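Long-range contacts in glycosyl hydrolase family 2, TIM barrel domain protein (Parabacteroides merdae ATCC 43184, PDB 6DXU), which probably hydrolyses beta-glucuronides, acting as a family 2 glycoside hydrolase with a TIM barrel catalytic domain from a human gut bacterium: residues V80-V84 / S789-Q793; A182-Y187 / F596-R601; H520-H524 / V792-N796. One frame throughout, in Å; residues are numbered along the deposited sequence.

Contact 1. Residues V80-V84 / S789-Q793. With NA (sodium ion), chain N; BCN (bicine), chain L.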
loop_
_atom_site.group_PDB
_atom_site.type_symbol
_atom_site.label_atom_id
_atom_site.label_comp_id
_atom_site.label_asym_id
_atom_site.label_seq_id
_atom_site.Cartn_x
_atom_site.Cartn_y
_atom_site.Cartn_z
ATOM N N VAL D 80 -1.306 16.899 -35.345
ATOM C CA VAL D 80 -1.131 16.936 -36.795
ATOM C C VAL D 80 0.194 17.541 -37.213
ATOM O O VAL D 80 0.536 17.469 -38.405
ATOM C CB VAL D 80 -2.293 17.679 -37.496
ATOM C CG1 VAL D 80 -3.595 16.913 -37.321
ATOM C CG2 VAL D 80 -2.436 19.111 -36.974
ATOM N N ASP D 81 0.963 18.099 -36.287
ATOM C CA ASP D 81 2.287 18.579 -36.652
ATOM C C ASP D 81 3.068 17.436 -37.275
ATOM O O ASP D 81 3.192 16.365 -36.660
ATOM C CB ASP D 81 3.053 19.135 -35.457
ATOM C CG ASP D 81 4.366 19.795 -35.884
ATOM O OD1 ASP D 81 5.336 19.063 -36.165
ATOM O OD2 ASP D 81 4.389 21.038 -36.023
ATOM N N PRO D 82 3.602 17.610 -38.484
ATOM C CA PRO D 82 4.176 16.463 -39.201
ATOM C C PRO D 82 5.492 15.952 -38.631
ATOM O O PRO D 82 5.925 14.866 -39.038
ATOM C CB PRO D 82 4.378 17.012 -40.626
ATOM C CG PRO D 82 4.603 18.502 -40.418
ATOM C CD PRO D 82 3.626 18.847 -39.292
ATOM N N ASP D 83 6.142 16.663 -37.708
ATOM C CA ASP D 83 7.507 16.316 -37.311
ATOM C C ASP D 83 7.627 15.797 -35.878
ATOM O O ASP D 83 8.747 15.568 -35.407
ATOM C CB ASP D 83 8.419 17.530 -37.493
ATOM C CG ASP D 83 8.484 17.987 -38.948
ATOM O OD1 ASP D 83 8.509 17.110 -39.840
ATOM O OD2 ASP D 83 8.498 19.209 -39.193
ATOM N N VAL D 84 6.517 15.587 -35.171
ATOM C CA VAL D 84 6.586 15.163 -33.778
ATOM C C VAL D 84 5.527 14.103 -33.503
ATOM O O VAL D 84 4.458 14.094 -34.122
ATOM C CB VAL D 84 6.395 16.350 -32.801
ATOM C CG1 VAL D 84 7.527 17.368 -32.948
ATOM C CG2 VAL D 84 5.036 17.013 -33.009
ATOM N N SER D 789 -1.743 23.044 -43.899
ATOM C CA SER D 789 -0.686 22.114 -43.528
ATOM C C SER D 789 0.653 22.617 -44.050
ATOM O O SER D 789 0.781 22.905 -45.245
ATOM C CB SER D 789 -0.977 20.706 -44.076
ATOM O OG SER D 789 -2.128 20.126 -43.461
ATOM N N ARG D 790 1.660 22.684 -43.165
ATOM C CA ARG D 790 2.968 23.180 -43.589
ATOM C C ARG D 790 3.780 22.126 -44.313
ATOM O O ARG D 790 4.782 22.469 -44.940
ATOM C CB ARG D 790 3.771 23.719 -42.398
ATOM C CG ARG D 790 4.210 22.682 -41.374
ATOM C CD ARG D 790 4.929 23.362 -40.220
ATOM N NE ARG D 790 5.352 22.401 -39.202
ATOM C CZ ARG D 790 6.452 21.663 -39.284
ATOM N NH1 ARG D 790 7.260 21.796 -40.334
ATOM N NH2 ARG D 790 6.758 20.800 -38.314
ATOM N N LYS D 791 3.385 20.858 -44.217
ATOM C CA LYS D 791 3.881 19.793 -45.084
ATOM C C LYS D 791 2.663 19.069 -45.633
ATOM O O LYS D 791 1.813 18.617 -44.857
ATOM C CB LYS D 791 4.797 18.828 -44.327
ATOM C CG LYS D 791 6.129 19.458 -43.917
ATOM C CD LYS D 791 7.090 18.438 -43.293
ATOM C CE LYS D 791 8.399 19.124 -42.904
ATOM N NZ LYS D 791 9.354 18.193 -42.277
ATOM N N VAL D 792 2.540 19.002 -46.955
ATOM C CA VAL D 792 1.305 18.506 -47.568
ATOM C C VAL D 792 1.628 18.019 -48.974
ATOM O O VAL D 792 2.439 18.625 -49.679
ATOM C CB VAL D 792 0.211 19.598 -47.572
ATOM C CG1 VAL D 792 0.579 20.756 -48.539
ATOM C CG2 VAL D 792 -1.162 19.004 -47.930
ATOM N N GLN D 793 1.001 16.918 -49.375
ATOM C CA GLN D 793 1.118 16.465 -50.757
ATOM C C GLN D 793 0.339 17.408 -51.659
ATOM O O GLN D 793 -0.713 17.924 -51.276
ATOM C CB GLN D 793 0.586 15.036 -50.919
ATOM C CG GLN D 793 1.515 13.936 -50.435
ATOM C CD GLN D 793 0.935 12.555 -50.701
ATOM O OE1 GLN D 793 0.056 12.408 -51.545
ATOM N NE2 GLN D 793 1.400 11.541 -49.961
HETATM NA NA NA N . 2.088 14.494 -34.952
HETATM N N1 BCN L . -0.656 7.793 -50.732
HETATM C C1 BCN L . 0.386 7.069 -51.436
HETATM C C2 BCN L . 1.470 8.054 -51.867
HETATM O O21 BCN L . 1.243 9.289 -51.805
HETATM O O22 BCN L . 2.583 7.630 -52.284
HETATM C C3 BCN L . -1.845 7.816 -51.577
HETATM C C4 BCN L . -1.720 8.863 -52.687
HETATM O O4 BCN L . -1.409 10.114 -52.134
HETATM C C5 BCN L . -0.986 7.061 -49.509
HETATM C C6 BCN L . -0.253 7.659 -48.309
HETATM O O6 BCN L . 0.121 8.976 -48.618
HETATM O O HOH W 1 1.368 12.138 -33.621
#
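Pro82 sets its CG over the centre of the Arg790 guanidinium, 3.7 Å above the plane, and the same CG packs 3.8 Å from CD of Lys791. This is the tight part: a proline carbon touching two long side chains at once. Aspartates gather at the guanidinium edge. NH2 of Arg790 reaches OD1 of Asp81 at 3.1 Å on the syn side, and it also meets OD2 of Asp83 at 2.5 Å, a distance short enough to be taken with some reserve. Asp81 OD1 accepts from Asp83 N as well, in an Asx turn that fixes its carboxylate. The looser, solvent side belongs to Asp83 and the tip of Lys791, whose chain is extended beyond CG and sets NZ 2.8 Å from OD1 of Asp83. Four charged residues thus form one surface salt-bridge network. Beneath it, the type I turn from Asp81 to Val84 wraps a sodium ion, held by O of Asp81, O of Val84, a water and O of Asp78. The turn belongs to the loop between strands 66-68 and 90-97, while Lys791 starts strand 791-793, an outermost strand of its sheet, paired with strand 768-775.

Contact 2. Residues A182-Y187 / F596-R601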
loop_
_atom_site.group_PDB
_atom_site.type_symbol
_atom_site.label_atom_id
_atom_site.label_comp_id
_atom_site.label_asym_id
_atom_site.label_seq_id
_atom_site.Cartn_x
_atom_site.Cartn_y
_atom_site.Cartn_z
ATOM N N ALA D 182 -5.193 2.058 -31.459
ATOM C CA ALA D 182 -6.370 2.587 -32.126
ATOM C C ALA D 182 -5.982 3.674 -33.126
ATOM O O ALA D 182 -4.929 4.317 -33.020
ATOM C CB ALA D 182 -7.367 3.138 -31.103
ATOM N N ASP D 183 -6.850 3.847 -34.124
ATOM C CA ASP D 183 -6.699 4.807 -35.225
ATOM C C ASP D 183 -7.256 6.180 -34.864
ATOM O O ASP D 183 -7.951 6.809 -35.665
ATOM C CB ASP D 183 -7.378 4.238 -36.473
ATOM C CG ASP D 183 -7.102 5.054 -37.757
ATOM O OD1 ASP D 183 -6.006 5.647 -37.905
ATOM O OD2 ASP D 183 -8.009 5.106 -38.618
ATOM N N PHE D 184 -6.987 6.663 -33.650
ATOM C CA PHE D 184 -7.358 8.021 -33.262
ATOM C C PHE D 184 -6.471 8.423 -32.094
ATOM O O PHE D 184 -5.887 7.572 -31.422
ATOM C CB PHE D 184 -8.854 8.155 -32.905
ATOM C CG PHE D 184 -9.302 7.334 -31.701
ATOM C CD1 PHE D 184 -9.726 6.020 -31.859
ATOM C CD2 PHE D 184 -9.329 7.891 -30.430
ATOM C CE1 PHE D 184 -10.149 5.275 -30.769
ATOM C CE2 PHE D 184 -9.744 7.141 -29.319
ATOM C CZ PHE D 184 -10.151 5.833 -29.495
ATOM N N ASN D 185 -6.359 9.729 -31.876
ATOM C CA ASN D 185 -5.542 10.236 -30.783
ATOM C C ASN D 185 -6.243 10.041 -29.454
ATOM O O ASN D 185 -7.433 10.353 -29.316
ATOM C CB ASN D 185 -5.251 11.721 -30.964
ATOM C CG ASN D 185 -4.435 11.995 -32.198
ATOM O OD1 ASN D 185 -3.309 11.541 -32.313
ATOM N ND2 ASN D 185 -5.004 12.736 -33.125
ATOM N N ILE D 186 -5.482 9.568 -28.470
ATOM C CA ILE D 186 -5.956 9.472 -27.088
ATOM C C ILE D 186 -5.569 10.793 -26.437
ATOM O O ILE D 186 -4.482 10.954 -25.863
ATOM C CB ILE D 186 -5.373 8.262 -26.371
ATOM C CG1 ILE D 186 -5.674 7.010 -27.198
ATOM C CG2 ILE D 186 -5.990 8.124 -24.964
ATOM C CD1 ILE D 186 -5.054 5.747 -26.617
ATOM N N TYR D 187 -6.462 11.754 -26.550
ATOM C CA TYR D 187 -6.139 13.146 -26.287
ATOM C C TYR D 187 -6.039 13.422 -24.792
ATOM O O TYR D 187 -6.565 12.680 -23.955
ATOM C CB TYR D 187 -7.206 14.041 -26.901
ATOM C CG TYR D 187 -7.044 14.327 -28.371
ATOM C CD1 TYR D 187 -5.809 14.736 -28.895
ATOM C CD2 TYR D 187 -8.145 14.273 -29.232
ATOM C CE1 TYR D 187 -5.675 15.050 -30.256
ATOM C CE2 TYR D 187 -8.022 14.598 -30.602
ATOM C CZ TYR D 187 -6.791 14.979 -31.094
ATOM O OH TYR D 187 -6.656 15.295 -32.425
ATOM N N PHE D 596 -10.348 13.518 -39.433
ATOM C CA PHE D 596 -9.903 13.617 -38.051
ATOM C C PHE D 596 -8.468 13.125 -37.943
ATOM O O PHE D 596 -7.985 12.345 -38.770
ATOM C CB PHE D 596 -10.792 12.806 -37.102
ATOM C CG PHE D 596 -10.730 11.333 -37.352
ATOM C CD1 PHE D 596 -9.819 10.530 -36.677
ATOM C CD2 PHE D 596 -11.568 10.754 -38.288
ATOM C CE1 PHE D 596 -9.759 9.167 -36.921
ATOM C CE2 PHE D 596 -11.510 9.397 -38.556
ATOM C CZ PHE D 596 -10.602 8.595 -37.852
ATOM N N SER D 597 -7.793 13.575 -36.893
ATOM C CA SER D 597 -6.385 13.248 -36.714
ATOM C C SER D 597 -6.192 11.863 -36.105
ATOM O O SER D 597 -6.981 11.405 -35.275
ATOM C CB SER D 597 -5.698 14.300 -35.840
ATOM O OG SER D 597 -4.349 13.917 -35.571
ATOM N N THR D 598 -5.126 11.187 -36.537
ATOM C CA THR D 598 -4.769 9.873 -36.024
ATOM C C THR D 598 -3.250 9.743 -35.938
ATOM O O THR D 598 -2.528 10.169 -36.864
ATOM C CB THR D 598 -5.350 8.745 -36.901
ATOM O OG1 THR D 598 -4.768 7.503 -36.512
ATOM C CG2 THR D 598 -5.059 8.985 -38.377
ATOM N N PRO D 599 -2.733 9.164 -34.848
ATOM C CA PRO D 599 -1.280 9.098 -34.671
ATOM C C PRO D 599 -0.616 8.029 -35.512
ATOM O O PRO D 599 0.620 7.998 -35.580
ATOM C CB PRO D 599 -1.131 8.775 -33.177
ATOM C CG PRO D 599 -2.378 7.967 -32.843
ATOM C CD PRO D 599 -3.468 8.547 -33.726
ATOM N N VAL D 600 -1.378 7.118 -36.116
ATOM C CA VAL D 600 -0.767 5.968 -36.762
ATOM C C VAL D 600 -0.623 6.164 -38.267
ATOM O O VAL D 600 -0.261 5.219 -38.973
ATOM C CB VAL D 600 -1.524 4.661 -36.430
ATOM C CG1 VAL D 600 -1.574 4.435 -34.904
ATOM C CG2 VAL D 600 -2.937 4.660 -37.018
ATOM N N ARG D 601 -0.883 7.368 -38.781
ATOM C CA ARG D 601 -0.795 7.627 -40.222
ATOM C C ARG D 601 0.084 8.837 -40.525
ATOM O O ARG D 601 -0.377 9.830 -41.101
ATOM C CB ARG D 601 -2.195 7.801 -40.806
ATOM C CG ARG D 601 -3.083 6.579 -40.588
ATOM C CD ARG D 601 -4.449 6.783 -41.245
ATOM N NE ARG D 601 -5.435 5.808 -40.773
ATOM C CZ ARG D 601 -5.875 4.778 -41.497
ATOM N NH1 ARG D 601 -5.409 4.571 -42.728
ATOM N NH2 ARG D 601 -6.771 3.938 -40.981
HETATM O O HOH W 2 -7.984 12.938 -33.299
#
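Asp183 turns its CG away from the backbone N (chi1 -171°) and Thr598 does the same with OG1 (chi1 169°), which brings OG1 of Thr598 to 2.6 Å from OD1 of Asp183. Arg601, extended from CG to NE, grips the carboxylate side-on: NE donates to OD1 of Asp183 and NH2 to OD2, both at 2.9 Å. The two groups are not coplanar, their planes lying 55° apart. OD1 takes Thr598 OG1 and Arg601 NE from opposite faces of its plane, so this oxygen is held from both faces. A leucine in place of Asp183 would probably leave the Arg601 guanidinium without this counter-charge and the Thr598 hydroxyl without its acceptor. The loop 182-187 comes from the sugar-binding domain, whereas 596-601 follows the barrel strand 587-589, on the side of a TIM barrel where active sites lie; the side chain of Arg601 is about 8 Å from bicine. Further along, ND2 of Asn185 donates to OG of Ser597 at 2.8 Å, almost in its amide plane, and the Asn185 side chain slides past Pro599 in the opposite direction, OD1 of Asn185 3.3 Å from CD of Pro599. Water 2 joins Asn185 ND2 to Ser597 O. The Phe596 ring turns its edge to the Asp183 carbonyl, CE1 to O 3.2 Å. Tyr187 OH is bonded to Asp335, and Val600 packs on Ser59 of the second subunit.

Contact 3. Residues H520-H524 / V792-N796. With BCN (bicine), chain L.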
loop_
_atom_site.group_PDB
_atom_site.type_symbol
_atom_site.label_atom_id
_atom_site.label_comp_id
_atom_site.label_asym_id
_atom_site.label_seq_id
_atom_site.Cartn_x
_atom_site.Cartn_y
_atom_site.Cartn_z
ATOM N N HIS D 520 -7.959 13.102 -50.431
ATOM C CA HIS D 520 -7.198 14.325 -50.195
ATOM C C HIS D 520 -7.989 15.476 -50.787
ATOM O O HIS D 520 -8.071 15.605 -52.014
ATOM C CB HIS D 520 -5.829 14.158 -50.853
ATOM C CG HIS D 520 -4.811 15.198 -50.484
ATOM N ND1 HIS D 520 -4.676 15.707 -49.209
ATOM C CD2 HIS D 520 -3.827 15.772 -51.221
ATOM C CE1 HIS D 520 -3.675 16.570 -49.185
ATOM N NE2 HIS D 520 -3.151 16.638 -50.398
ATOM N N ALA D 521 -8.625 16.272 -49.925
ATOM C CA ALA D 521 -9.561 17.287 -50.390
ATOM C C ALA D 521 -8.881 18.216 -51.382
ATOM O O ALA D 521 -7.766 18.683 -51.139
ATOM C CB ALA D 521 -10.115 18.103 -49.223
ATOM N N ARG D 522 -9.557 18.466 -52.504
ATOM C CA ARG D 522 -9.151 19.310 -53.625
ATOM C C ARG D 522 -8.295 18.531 -54.611
ATOM O O ARG D 522 -7.862 19.114 -55.613
ATOM C CB ARG D 522 -8.405 20.590 -53.201
ATOM C CG ARG D 522 -9.222 21.469 -52.261
ATOM C CD ARG D 522 -8.451 22.678 -51.718
ATOM N NE ARG D 522 -9.373 23.537 -50.974
ATOM C CZ ARG D 522 -10.148 24.464 -51.546
ATOM N NH1 ARG D 522 -10.103 24.672 -52.858
ATOM N NH2 ARG D 522 -10.978 25.185 -50.805
ATOM N N ARG D 523 -8.037 17.245 -54.384
ATOM C CA ARG D 523 -7.351 16.443 -55.390
ATOM C C ARG D 523 -8.370 15.726 -56.262
ATOM O O ARG D 523 -9.287 15.074 -55.749
ATOM C CB ARG D 523 -6.412 15.426 -54.756
ATOM C CG ARG D 523 -5.696 14.548 -55.773
ATOM C CD ARG D 523 -4.844 13.486 -55.083
ATOM N NE ARG D 523 -3.611 14.035 -54.515
ATOM C CZ ARG D 523 -2.843 13.398 -53.637
ATOM N NH1 ARG D 523 -3.184 12.185 -53.204
ATOM N NH2 ARG D 523 -1.733 13.974 -53.177
ATOM N N HIS D 524 -8.209 15.848 -57.577
ATOM C CA HIS D 524 -9.149 15.270 -58.518
ATOM C C HIS D 524 -8.380 14.509 -59.588
ATOM O O HIS D 524 -7.147 14.575 -59.670
ATOM C CB HIS D 524 -10.062 16.354 -59.103
ATOM C CG HIS D 524 -10.749 17.176 -58.055
ATOM N ND1 HIS D 524 -11.933 16.790 -57.460
ATOM C CD2 HIS D 524 -10.408 18.357 -57.483
ATOM C CE1 HIS D 524 -12.295 17.702 -56.574
ATOM N NE2 HIS D 524 -11.389 18.665 -56.571
ATOM N N VAL D 792 2.540 19.002 -46.955
ATOM C CA VAL D 792 1.305 18.506 -47.568
ATOM C C VAL D 792 1.628 18.019 -48.974
ATOM O O VAL D 792 2.439 18.625 -49.679
ATOM C CB VAL D 792 0.211 19.598 -47.572
ATOM C CG1 VAL D 792 0.579 20.756 -48.539
ATOM C CG2 VAL D 792 -1.162 19.004 -47.930
ATOM N N GLN D 793 1.001 16.918 -49.375
ATOM C CA GLN D 793 1.118 16.465 -50.757
ATOM C C GLN D 793 0.339 17.408 -51.659
ATOM O O GLN D 793 -0.713 17.924 -51.276
ATOM C CB GLN D 793 0.586 15.036 -50.919
ATOM C CG GLN D 793 1.515 13.936 -50.435
ATOM C CD GLN D 793 0.935 12.555 -50.701
ATOM O OE1 GLN D 793 0.056 12.408 -51.545
ATOM N NE2 GLN D 793 1.400 11.541 -49.961
ATOM N N ALA D 794 0.877 17.662 -52.851
ATOM C CA ALA D 794 0.183 18.528 -53.792
ATOM C C ALA D 794 -1.146 17.905 -54.212
ATOM O O ALA D 794 -1.306 16.682 -54.233
ATOM C CB ALA D 794 1.053 18.779 -55.029
ATOM N N TYR D 795 -2.106 18.758 -54.532
ATOM C CA TYR D 795 -3.352 18.329 -55.160
ATOM C C TYR D 795 -3.359 18.886 -56.580
ATOM O O TYR D 795 -3.479 20.098 -56.775
ATOM C CB TYR D 795 -4.579 18.762 -54.363
ATOM C CG TYR D 795 -4.443 20.050 -53.581
ATOM C CD1 TYR D 795 -3.838 20.079 -52.308
ATOM C CD2 TYR D 795 -4.944 21.223 -54.091
ATOM C CE1 TYR D 795 -3.739 21.284 -51.595
ATOM C CE2 TYR D 795 -4.850 22.398 -53.403
ATOM C CZ TYR D 795 -4.248 22.430 -52.162
ATOM O OH TYR D 795 -4.158 23.617 -51.474
ATOM N N ASN D 796 -3.192 17.993 -57.557
ATOM C CA ASN D 796 -3.081 18.360 -58.969
ATOM C C ASN D 796 -1.994 19.414 -59.186
ATOM O O ASN D 796 -2.169 20.407 -59.905
ATOM C CB ASN D 796 -4.433 18.810 -59.512
ATOM C CG ASN D 796 -5.475 17.708 -59.402
ATOM O OD1 ASN D 796 -6.460 17.839 -58.686
ATOM N ND2 ASN D 796 -5.239 16.603 -60.099
HETATM N N1 BCN L . -0.656 7.793 -50.732
HETATM C C1 BCN L . 0.386 7.069 -51.436
HETATM C C2 BCN L . 1.470 8.054 -51.867
HETATM O O21 BCN L . 1.243 9.289 -51.805
HETATM O O22 BCN L . 2.583 7.630 -52.284
HETATM C C3 BCN L . -1.845 7.816 -51.577
HETATM C C4 BCN L . -1.720 8.863 -52.687
HETATM O O4 BCN L . -1.409 10.114 -52.134
HETATM C C5 BCN L . -0.986 7.061 -49.509
HETATM C C6 BCN L . -0.253 7.659 -48.309
HETATM O O6 BCN L . 0.121 8.976 -48.618
HETATM O O HOH W 3 -7.455 20.267 -58.303
HETATM O O HOH W 4 -2.420 15.362 -56.826
#
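Arg523 spends both hydrogens of NH2 on the other segment: one bond goes to OE1 of Gln793 and one to O of Ala794, each 2.9 Å long and nearly straight. The Gln793 carbonyl oxygen of the side chain is met in its own plane, on a lone pair, and guanidinium and amide are almost coplanar. A bend at chi3 (-75°) in Arg523 swings the guanidinium round to this position, where NH1 also donates to O4 of bicine at 2.9 Å. The Gln793 amide adds weak bonds from NE2 to O21 and O6 of the same ligand. Asn796 copies a backbone pairing with its side-chain amide: OD1 accepts from N of His524 at 2.9 Å, and ND2 donates to O of His524 at 2.8 Å. His520 backs this shell. Its CD2 lies over one face of the Arg523 guanidinium, and its NE2 donates to O of Gln793 at 2.9 Å from above the carbonyl plane. The edge of Tyr795 turns toward the His520 ring in an offset edge-to-face pair, with planes at 71°, while CB of Arg522 rests 3.6 Å from CD2 of Tyr795. The loop from His520 to Arg523 is a type II turn with Arg522 in the positive-phi position; it belongs to the TIM barrel domain, and the partner segment runs off an outermost strand of a C-terminal antiparallel sheet. Water 4 links Ala794 O to Asn796 N. Farther out, Gln611 meets ND1 of His520, Asp562 O takes NH1 of Arg523, and Tyr641 and Thr644 hold the His524 ring.

How the contacts relate
Starting from the N terminus, the chain passes 80-84 and 182-187 in the sugar-binding domain, then 520-524 and 596-601 in the barrel region, and finally the 789-796 stretch near the C terminus. Contact 1 closes the longest loop, and contact 2 nests inside it. Contact 3 begins within the loop of contact 2 and ends beyond it, so these two cross. Contacts 1 and 3 finish on the same strand, 791-793, sharing Val792 and Gln793. Contact 1 joins the sugar-binding and C-terminal domains, contact 2 the sugar-binding domain and the barrel, contact 3 the barrel and the C-terminal domain. Contacts 1 and 2 touch, Val80 CG1 lying 3.6 Å from Ser597 OG.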